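Local coordinates for protein tyrosine--tRNA ligase, mitochondrial (Emericella nidulans, PDB 5IHX) that probably joins L-tyrosine to mitochondrial tRNA(Tyr) at the expense of ATP, as a class I aminoacyl-tRNA synthetase, at residues M79-M84 with N298-D303; H83-M88 with L328-F333. One frame throughout, in Å; residues are numbered along the deposited sequence.

Overall arrangement
Both contacts start from one piece of chain, the HIGH-type turn and the beginning of helix 84-95, and share His83 and Met84. The centres of contact 1 and contact 2 lie about 12 Å apart. Contact 1 is partly buried, about 14 Å from the centre of the chain, and joins two loops through paired backbone bonds, a ring pair and a small apolar patch. Contact 2 is buried, about 9 Å from that centre, and sets helix 84-95 against the end of helix 321-331 by apolar packing, with no hydrogen bond across it. Val81 CG1 meets Phe331 CE1 at 4.0 Å, linking the two. The chemistry passes from polar loop pairing to hydrophobic helix packing.

Contact 1: residues M79-M84 with N298-D303; sequences MHVGHM and NAIWLD
The backbones of His80 and Trp301 pair in a single beta bridge, CA to CA 4.0 Å. Leu302 N gives its hydrogen to Met79 O over 3.0 Å, nearly straight at 169°. The second bond, from Val81 N to Ile300 O at 2.9 Å, is more bent. Beside the bridge, the imidazole of His80 turns its edge to the face of the Trp301 six-membered ring in an offset edge-to-face pair, planes at 85° and centroids 5.7 Å apart; His80 CD2 and Trp301 CZ3 are the atoms that approach. The His80 CG sits between the backbone N and the carbonyl carbon (chi1 51°), which also brings it near Ala299 CB; that methyl lies above one face of the indole, toward its rim. Val81 CG2 runs beside Ile300 CG2 at 3.6 Å, the two side chains pointing the same way, while Leu302 extends CD1 to Met84 SD at 3.5 Å and to Met79 CB. Further out, His83 ND1 accepts a weak bond from His80 N and stands above the His80 ring, and His83 N bonds to His80 O, so the two histidines are tied within one turn. Gln139 OE1 takes the N-H of Met79, and Thr307 OG1 that of Trp301; Phe363 packs on both Met84 and Leu302. The sequence HVGH at 80-83 is the class I HIGH motif, between strand 68-72 and helix 84-95 of the nucleotide-binding fold, with the His80 side chain about 10 Å from bound tyrosine. The segment 298-303 follows unmodelled residues 288-297, which carry KFGKS, the counterpart of KMSKS. The bridge ties the HIGH turn to the chain just after that loop; in this class both motifs bind ATP, consistent with such a role here.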
ATOM      1  N   MET A  79     -23.350   3.992  15.709  1.00 24.30           N
ATOM      2  CA  MET A  79     -22.767   5.283  16.035  1.00 35.21           C
ATOM      3  C   MET A  79     -23.305   5.751  17.378  1.00 37.69           C
ATOM      4  O   MET A  79     -24.302   5.220  17.876  1.00 29.11           O
ATOM      5  CB  MET A  79     -23.093   6.304  14.949  1.00 33.30           C
ATOM      6  CG  MET A  79     -22.430   6.015  13.612  1.00 47.74           C
ATOM      7  SD  MET A  79     -22.687   7.335  12.420  1.00 56.81           S
ATOM      8  CE  MET A  79     -24.460   7.215  12.185  1.00 60.10           C
ATOM      9  N   HIS A  80     -22.642   6.747  17.956  1.00 29.92           N
ATOM     10  CA  HIS A  80     -23.102   7.370  19.189  1.00 33.58           C
ATOM     11  C   HIS A  80     -23.097   8.881  19.007  1.00 28.96           C
ATOM     12  O   HIS A  80     -22.710   9.383  17.954  1.00 32.13           O
ATOM     13  CB  HIS A  80     -22.226   6.958  20.377  1.00 29.06           C
ATOM     14  CG  HIS A  80     -20.763   7.151  20.145  1.00 34.80           C
ATOM     15  ND1 HIS A  80     -20.084   8.276  20.565  1.00 40.56           N
ATOM     16  CD2 HIS A  80     -19.843   6.357  19.549  1.00 46.94           C
ATOM     17  CE1 HIS A  80     -18.811   8.169  20.227  1.00 40.48           C
ATOM     18  NE2 HIS A  80     -18.639   7.014  19.609  1.00 35.06           N
ATOM     19  N   VAL A  81     -23.532   9.599  20.035  1.00 24.77           N
ATOM     20  CA  VAL A  81     -23.713  11.043  19.945  1.00 27.95           C
ATOM     21  C   VAL A  81     -22.411  11.747  19.557  1.00 31.64           C
ATOM     22  O   VAL A  81     -22.439  12.811  18.942  1.00 26.86           O
ATOM     23  CB  VAL A  81     -24.258  11.605  21.276  1.00 23.66           C
ATOM     24  CG1 VAL A  81     -24.256  13.132  21.277  1.00 30.09           C
ATOM     25  CG2 VAL A  81     -25.662  11.083  21.524  1.00 30.46           C
ATOM     26  N   GLY A  82     -21.279  11.149  19.914  1.00 33.90           N
ATOM     27  CA  GLY A  82     -19.981  11.719  19.594  1.00 29.97           C
ATOM     28  C   GLY A  82     -19.665  11.799  18.105  1.00 31.22           C
ATOM     29  O   GLY A  82     -18.732  12.494  17.710  1.00 42.02           O
ATOM     30  N   HIS A  83     -20.444  11.103  17.279  1.00 40.01           N
ATOM     31  CA  HIS A  83     -20.252  11.124  15.827  1.00 38.33           C
ATOM     32  C   HIS A  83     -21.104  12.167  15.115  1.00 36.81           C
ATOM     33  O   HIS A  83     -20.928  12.404  13.922  1.00 41.68           O
ATOM     34  CB  HIS A  83     -20.594   9.763  15.201  1.00 44.35           C
ATOM     35  CG  HIS A  83     -19.619   8.670  15.506  1.00 60.65           C
ATOM     36  ND1 HIS A  83     -19.857   7.699  16.456  1.00 51.64           N
ATOM     37  CD2 HIS A  83     -18.422   8.368  14.951  1.00 76.24           C
ATOM     38  CE1 HIS A  83     -18.837   6.859  16.487  1.00 55.42           C
ATOM     39  NE2 HIS A  83     -17.953   7.244  15.584  1.00 76.45           N
ATOM     40  N   MET A  84     -22.034  12.782  15.835  1.00 32.80           N
ATOM     41  CA  MET A  84     -23.139  13.470  15.178  1.00 33.93           C
ATOM     42  C   MET A  84     -22.836  14.803  14.496  1.00 30.33           C
ATOM     43  O   MET A  84     -23.445  15.106  13.471  1.00 34.11           O
ATOM     44  CB  MET A  84     -24.265  13.697  16.188  1.00 39.18           C
ATOM     45  CG  MET A  84     -25.190  12.503  16.365  1.00 43.65           C
ATOM     46  SD  MET A  84     -25.841  11.859  14.807  1.00 44.71           S
ATOM     47  CE  MET A  84     -26.771  13.271  14.216  1.00 43.97           C
ATOM     48  N   ASN A 298     -20.113   5.649  29.725  1.00 70.36           N
ATOM     49  CA  ASN A 298     -19.866   5.003  28.442  1.00 71.45           C
ATOM     50  C   ASN A 298     -20.533   5.782  27.303  1.00 70.44           C
ATOM     51  O   ASN A 298     -20.888   6.949  27.470  1.00 75.33           O
ATOM     52  CB  ASN A 298     -20.368   3.557  28.484  1.00 65.46           C
ATOM     53  CG  ASN A 298     -19.309   2.554  28.056  1.00 74.34           C
ATOM     54  OD1 ASN A 298     -18.480   2.830  27.188  1.00 83.44           O
ATOM     55  ND2 ASN A 298     -19.337   1.375  28.668  1.00 70.19           N
ATOM     56  N   ALA A 299     -20.708   5.133  26.155  1.00 56.12           N
ATOM     57  CA  ALA A 299     -21.221   5.804  24.963  1.00 46.29           C
ATOM     58  C   ALA A 299     -22.743   5.936  24.961  1.00 42.55           C
ATOM     59  O   ALA A 299     -23.460   5.102  25.516  1.00 39.23           O
ATOM     60  CB  ALA A 299     -20.768   5.064  23.716  1.00 40.39           C
ATOM     61  N   ILE A 300     -23.217   7.000  24.320  1.00 32.54           N
ATOM     62  CA  ILE A 300     -24.641   7.231  24.119  1.00 34.06           C
ATOM     63  C   ILE A 300     -24.999   6.848  22.684  1.00 29.02           C
ATOM     64  O   ILE A 300     -24.879   7.656  21.764  1.00 28.97           O
ATOM     65  CB  ILE A 300     -25.019   8.701  24.386  1.00 32.68           C
ATOM     66  CG1 ILE A 300     -24.483   9.155  25.750  1.00 39.12           C
ATOM     67  CG2 ILE A 300     -26.526   8.888  24.305  1.00 32.58           C
ATOM     68  CD1 ILE A 300     -25.073   8.409  26.938  1.00 34.49           C
ATOM     69  N   TRP A 301     -25.435   5.606  22.505  1.00 27.56           N
ATOM     70  CA  TRP A 301     -25.674   5.052  21.175  1.00 29.72           C
ATOM     71  C   TRP A 301     -26.941   5.589  20.514  1.00 31.66           C
ATOM     72  O   TRP A 301     -27.906   5.947  21.187  1.00 26.66           O
ATOM     73  CB  TRP A 301     -25.751   3.528  21.263  1.00 29.08           C
ATOM     74  CG  TRP A 301     -24.581   2.920  21.975  1.00 34.38           C
ATOM     75  CD1 TRP A 301     -24.543   2.488  23.268  1.00 33.00           C
ATOM     76  CD2 TRP A 301     -23.276   2.680  21.434  1.00 39.23           C
ATOM     77  NE1 TRP A 301     -23.298   1.992  23.565  1.00 36.02           N
ATOM     78  CE2 TRP A 301     -22.501   2.099  22.455  1.00 35.18           C
ATOM     79  CE3 TRP A 301     -22.688   2.900  20.183  1.00 44.16           C
ATOM     80  CZ2 TRP A 301     -21.170   1.734  22.268  1.00 39.89           C
ATOM     81  CZ3 TRP A 301     -21.366   2.537  19.999  1.00 46.54           C
ATOM     82  CH2 TRP A 301     -20.623   1.960  21.036  1.00 49.65           C
ATOM     83  N   LEU A 302     -26.920   5.645  19.186  1.00 26.22           N
ATOM     84  CA  LEU A 302     -28.076   6.073  18.408  1.00 25.20           C
ATOM     85  C   LEU A 302     -28.999   4.896  18.110  1.00 29.32           C
ATOM     86  O   LEU A 302     -30.100   5.076  17.591  1.00 35.74           O
ATOM     87  CB  LEU A 302     -27.628   6.737  17.102  1.00 31.14           C
ATOM     88  CG  LEU A 302     -26.715   7.959  17.250  1.00 40.24           C
ATOM     89  CD1 LEU A 302     -26.395   8.559  15.892  1.00 39.04           C
ATOM     90  CD2 LEU A 302     -27.344   9.012  18.157  1.00 46.04           C
ATOM     91  N   ASP A 303     -28.543   3.690  18.443  1.00 31.31           N
ATOM     92  CA  ASP A 303     -29.342   2.481  18.270  1.00 26.54           C
ATOM     93  C   ASP A 303     -30.242   2.253  19.483  1.00 25.43           C
ATOM     94  O   ASP A 303     -29.759   2.101  20.606  1.00 27.87           O
ATOM     95  CB  ASP A 303     -28.436   1.266  18.050  1.00 35.55           C
ATOM     96  CG  ASP A 303     -29.218  -0.000  17.738  1.00 36.56           C
ATOM     97  OD1 ASP A 303     -28.735  -0.807  16.918  1.00 54.04           O
ATOM     98  OD2 ASP A 303     -30.314  -0.189  18.306  1.00 43.63           O
TER

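Contact 2: residues H83-M88 with L328-F333; sequences HMLPFM and LKMFTF
Leu85 and Met330 bring their CA atoms to 7.0 Å, and Met88 and Phe331 theirs to 6.8 Å, where the early turns of helix 84-95 meet the end of helix 321-331. Leu85 reaches over the Phe331 ring: its CD2 lies above one face in a CH-pi contact, 3.9 Å from the ring centroid and 24° off the normal, nearest to CE1 and CZ, and the two side chains cross at about a right angle. Met84 meets the same ring at its edge, CB to CE1 at 4.1 Å. On its other methyl, Leu85 CD1 comes to Met330 SD, and CD2 also touches Met330 CB. Met88 has its chain bent at chi2 (-57°) and chi3 (-55°), which folds CE back onto the backbone at Phe331: CE stands 3.7 Å from Phe331 C, and CG 3.5 Å from Met330 O, with CE also meeting Phe333 CE2. Where helix 321-331 gives out, Thr332 OG1 donates to Leu328 O at 2.7 Å, in the carbonyl plane. Tyr150 OH takes up the Phe333 N-H, and Phe316 and Tyr327 each make an edge-to-face ring pair with Phe331. This is buried helix-to-helix packing that joins the first helix after the HIGH motif, part of the Rossmann-type catalytic core, to the helical region after the KMSKS-type loop (KFGKS here, not modelled).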
ATOM      1  N   HIS A  83     -20.444  11.103  17.279  1.00 40.01           N
ATOM      2  CA  HIS A  83     -20.252  11.124  15.827  1.00 38.33           C
ATOM      3  C   HIS A  83     -21.104  12.167  15.115  1.00 36.81           C
ATOM      4  O   HIS A  83     -20.928  12.404  13.922  1.00 41.68           O
ATOM      5  CB  HIS A  83     -20.594   9.763  15.201  1.00 44.35           C
ATOM      6  CG  HIS A  83     -19.619   8.670  15.506  1.00 60.65           C
ATOM      7  ND1 HIS A  83     -19.857   7.699  16.456  1.00 51.64           N
ATOM      8  CD2 HIS A  83     -18.422   8.368  14.951  1.00 76.24           C
ATOM      9  CE1 HIS A  83     -18.837   6.859  16.487  1.00 55.42           C
ATOM     10  NE2 HIS A  83     -17.953   7.244  15.584  1.00 76.45           N
ATOM     11  N   MET A  84     -22.034  12.782  15.835  1.00 32.80           N
ATOM     12  CA  MET A  84     -23.139  13.470  15.178  1.00 33.93           C
ATOM     13  C   MET A  84     -22.836  14.803  14.496  1.00 30.33           C
ATOM     14  O   MET A  84     -23.445  15.106  13.471  1.00 34.11           O
ATOM     15  CB  MET A  84     -24.265  13.697  16.188  1.00 39.18           C
ATOM     16  CG  MET A  84     -25.190  12.503  16.365  1.00 43.65           C
ATOM     17  SD  MET A  84     -25.841  11.859  14.807  1.00 44.71           S
ATOM     18  CE  MET A  84     -26.771  13.271  14.216  1.00 43.97           C
ATOM     19  N   LEU A  85     -21.921  15.602  15.039  1.00 29.50           N
ATOM     20  CA  LEU A  85     -21.787  16.980  14.565  1.00 31.46           C
ATOM     21  C   LEU A  85     -21.402  17.066  13.084  1.00 27.43           C
ATOM     22  O   LEU A  85     -21.974  17.873  12.351  1.00 26.16           O
ATOM     23  CB  LEU A  85     -20.785  17.763  15.420  1.00 28.54           C
ATOM     24  CG  LEU A  85     -21.189  18.000  16.884  1.00 29.36           C
ATOM     25  CD1 LEU A  85     -20.241  18.988  17.549  1.00 34.82           C
ATOM     26  CD2 LEU A  85     -22.638  18.463  17.024  1.00 28.63           C
ATOM     27  N   PRO A  86     -20.444  16.242  12.630  1.00 27.90           N
ATOM     28  CA  PRO A  86     -20.197  16.261  11.184  1.00 30.20           C
ATOM     29  C   PRO A  86     -21.438  15.888  10.369  1.00 30.26           C
ATOM     30  O   PRO A  86     -21.624  16.385   9.258  1.00 26.22           O
ATOM     31  CB  PRO A  86     -19.092  15.219  11.004  1.00 30.57           C
ATOM     32  CG  PRO A  86     -18.383  15.196  12.306  1.00 28.08           C
ATOM     33  CD  PRO A  86     -19.441  15.436  13.348  1.00 23.09           C
ATOM     34  N   PHE A  87     -22.282  15.023  10.918  1.00 22.19           N
ATOM     35  CA  PHE A  87     -23.493  14.617  10.212  1.00 23.60           C
ATOM     36  C   PHE A  87     -24.606  15.650  10.369  1.00 24.11           C
ATOM     37  O   PHE A  87     -25.506  15.726   9.531  1.00 28.41           O
ATOM     38  CB  PHE A  87     -23.945  13.234  10.681  1.00 32.21           C
ATOM     39  CG  PHE A  87     -22.959  12.148  10.352  1.00 41.02           C
ATOM     40  CD1 PHE A  87     -22.645  11.866   9.034  1.00 46.22           C
ATOM     41  CD2 PHE A  87     -22.355  11.403  11.349  1.00 62.32           C
ATOM     42  CE1 PHE A  87     -21.737  10.877   8.714  1.00 54.21           C
ATOM     43  CE2 PHE A  87     -21.447  10.407  11.035  1.00 65.89           C
ATOM     44  CZ  PHE A  87     -21.142  10.143   9.715  1.00 58.87           C
ATOM     45  N   MET A  88     -24.547  16.449  11.430  1.00 23.17           N
ATOM     46  CA  MET A  88     -25.438  17.599  11.547  1.00 23.87           C
ATOM     47  C   MET A  88     -25.104  18.594  10.435  1.00 28.72           C
ATOM     48  O   MET A  88     -25.994  19.239   9.878  1.00 29.09           O
ATOM     49  CB  MET A  88     -25.315  18.266  12.920  1.00 27.79           C
ATOM     50  CG  MET A  88     -25.797  17.415  14.088  1.00 29.17           C
ATOM     51  SD  MET A  88     -27.513  16.871  13.956  1.00 34.26           S
ATOM     52  CE  MET A  88     -28.366  18.430  13.733  1.00 27.39           C
ATOM     53  N   LEU A 328     -28.349  23.403  21.614  1.00 25.14           N
ATOM     54  CA  LEU A 328     -29.576  23.650  20.862  1.00 25.11           C
ATOM     55  C   LEU A 328     -29.247  24.062  19.430  1.00 29.79           C
ATOM     56  O   LEU A 328     -29.925  23.661  18.484  1.00 27.67           O
ATOM     57  CB  LEU A 328     -30.427  24.732  21.537  1.00 23.60           C
ATOM     58  CG  LEU A 328     -31.292  24.294  22.725  1.00 27.22           C
ATOM     59  CD1 LEU A 328     -31.847  25.507  23.458  1.00 26.76           C
ATOM     60  CD2 LEU A 328     -32.427  23.395  22.263  1.00 26.91           C
ATOM     61  N   LYS A 329     -28.195  24.858  19.278  1.00 26.86           N
ATOM     62  CA  LYS A 329     -27.784  25.335  17.964  1.00 27.64           C
ATOM     63  C   LYS A 329     -27.113  24.238  17.139  1.00 25.22           C
ATOM     64  O   LYS A 329     -27.302  24.167  15.925  1.00 28.24           O
ATOM     65  CB  LYS A 329     -26.843  26.532  18.107  1.00 25.84           C
ATOM     66  CG  LYS A 329     -27.508  27.765  18.694  1.00 32.12           C
ATOM     67  CD  LYS A 329     -26.496  28.850  19.018  1.00 35.08           C
ATOM     68  CE  LYS A 329     -27.179  30.109  19.530  1.00 42.79           C
ATOM     69  NZ  LYS A 329     -26.197  31.135  19.979  1.00 45.82           N
ATOM     70  N   MET A 330     -26.338  23.380  17.797  1.00 23.02           N
ATOM     71  CA  MET A 330     -25.554  22.367  17.096  1.00 27.89           C
ATOM     72  C   MET A 330     -26.346  21.088  16.805  1.00 30.33           C
ATOM     73  O   MET A 330     -26.109  20.435  15.785  1.00 29.82           O
ATOM     74  CB  MET A 330     -24.296  22.016  17.902  1.00 26.26           C
ATOM     75  CG  MET A 330     -23.304  23.166  18.047  1.00 26.50           C
ATOM     76  SD  MET A 330     -21.701  22.674  18.731  1.00 35.08           S
ATOM     77  CE  MET A 330     -22.192  21.792  20.209  1.00 29.63           C
ATOM     78  N   PHE A 331     -27.266  20.724  17.698  1.00 25.54           N
ATOM     79  CA  PHE A 331     -27.950  19.431  17.611  1.00 28.77           C
ATOM     80  C   PHE A 331     -29.397  19.484  17.104  1.00 27.92           C
ATOM     81  O   PHE A 331     -30.049  18.447  17.014  1.00 30.66           O
ATOM     82  CB  PHE A 331     -27.942  18.745  18.981  1.00 27.44           C
ATOM     83  CG  PHE A 331     -26.611  18.166  19.363  1.00 33.50           C
ATOM     84  CD1 PHE A 331     -26.158  16.999  18.771  1.00 29.58           C
ATOM     85  CD2 PHE A 331     -25.820  18.776  20.324  1.00 26.65           C
ATOM     86  CE1 PHE A 331     -24.938  16.454  19.122  1.00 33.87           C
ATOM     87  CE2 PHE A 331     -24.598  18.235  20.679  1.00 30.36           C
ATOM     88  CZ  PHE A 331     -24.156  17.072  20.077  1.00 31.33           C
ATOM     89  N   THR A 332     -29.902  20.671  16.775  1.00 27.70           N
ATOM     90  CA  THR A 332     -31.283  20.796  16.302  1.00 22.16           C
ATOM     91  C   THR A 332     -31.393  21.738  15.110  1.00 25.61           C
ATOM     92  O   THR A 332     -30.460  22.479  14.799  1.00 23.95           O
ATOM     93  CB  THR A 332     -32.228  21.308  17.415  1.00 27.04           C
ATOM     94  OG1 THR A 332     -32.221  22.742  17.435  1.00 27.33           O
ATOM     95  CG2 THR A 332     -31.813  20.775  18.783  1.00 24.09           C
ATOM     96  N   PHE A 333     -32.551  21.691  14.449  1.00 24.95           N
ATOM     97  CA  PHE A 333     -32.879  22.596  13.347  1.00 26.98           C
ATOM     98  C   PHE A 333     -33.737  23.766  13.835  1.00 28.42           C
ATOM     99  O   PHE A 333     -34.294  24.512  13.029  1.00 32.15           O
ATOM    100  CB  PHE A 333     -33.617  21.840  12.231  1.00 29.46           C
ATOM    101  CG  PHE A 333     -32.714  21.074  11.289  1.00 33.81           C
ATOM    102  CD1 PHE A 333     -33.253  20.424  10.189  1.00 36.86           C
ATOM    103  CD2 PHE A 333     -31.345  20.983  11.506  1.00 23.31           C
ATOM    104  CE1 PHE A 333     -32.448  19.713   9.317  1.00 32.46           C
ATOM    105  CE2 PHE A 333     -30.535  20.274  10.634  1.00 26.34           C
ATOM    106  CZ  PHE A 333     -31.088  19.639   9.539  1.00 29.05           C
TER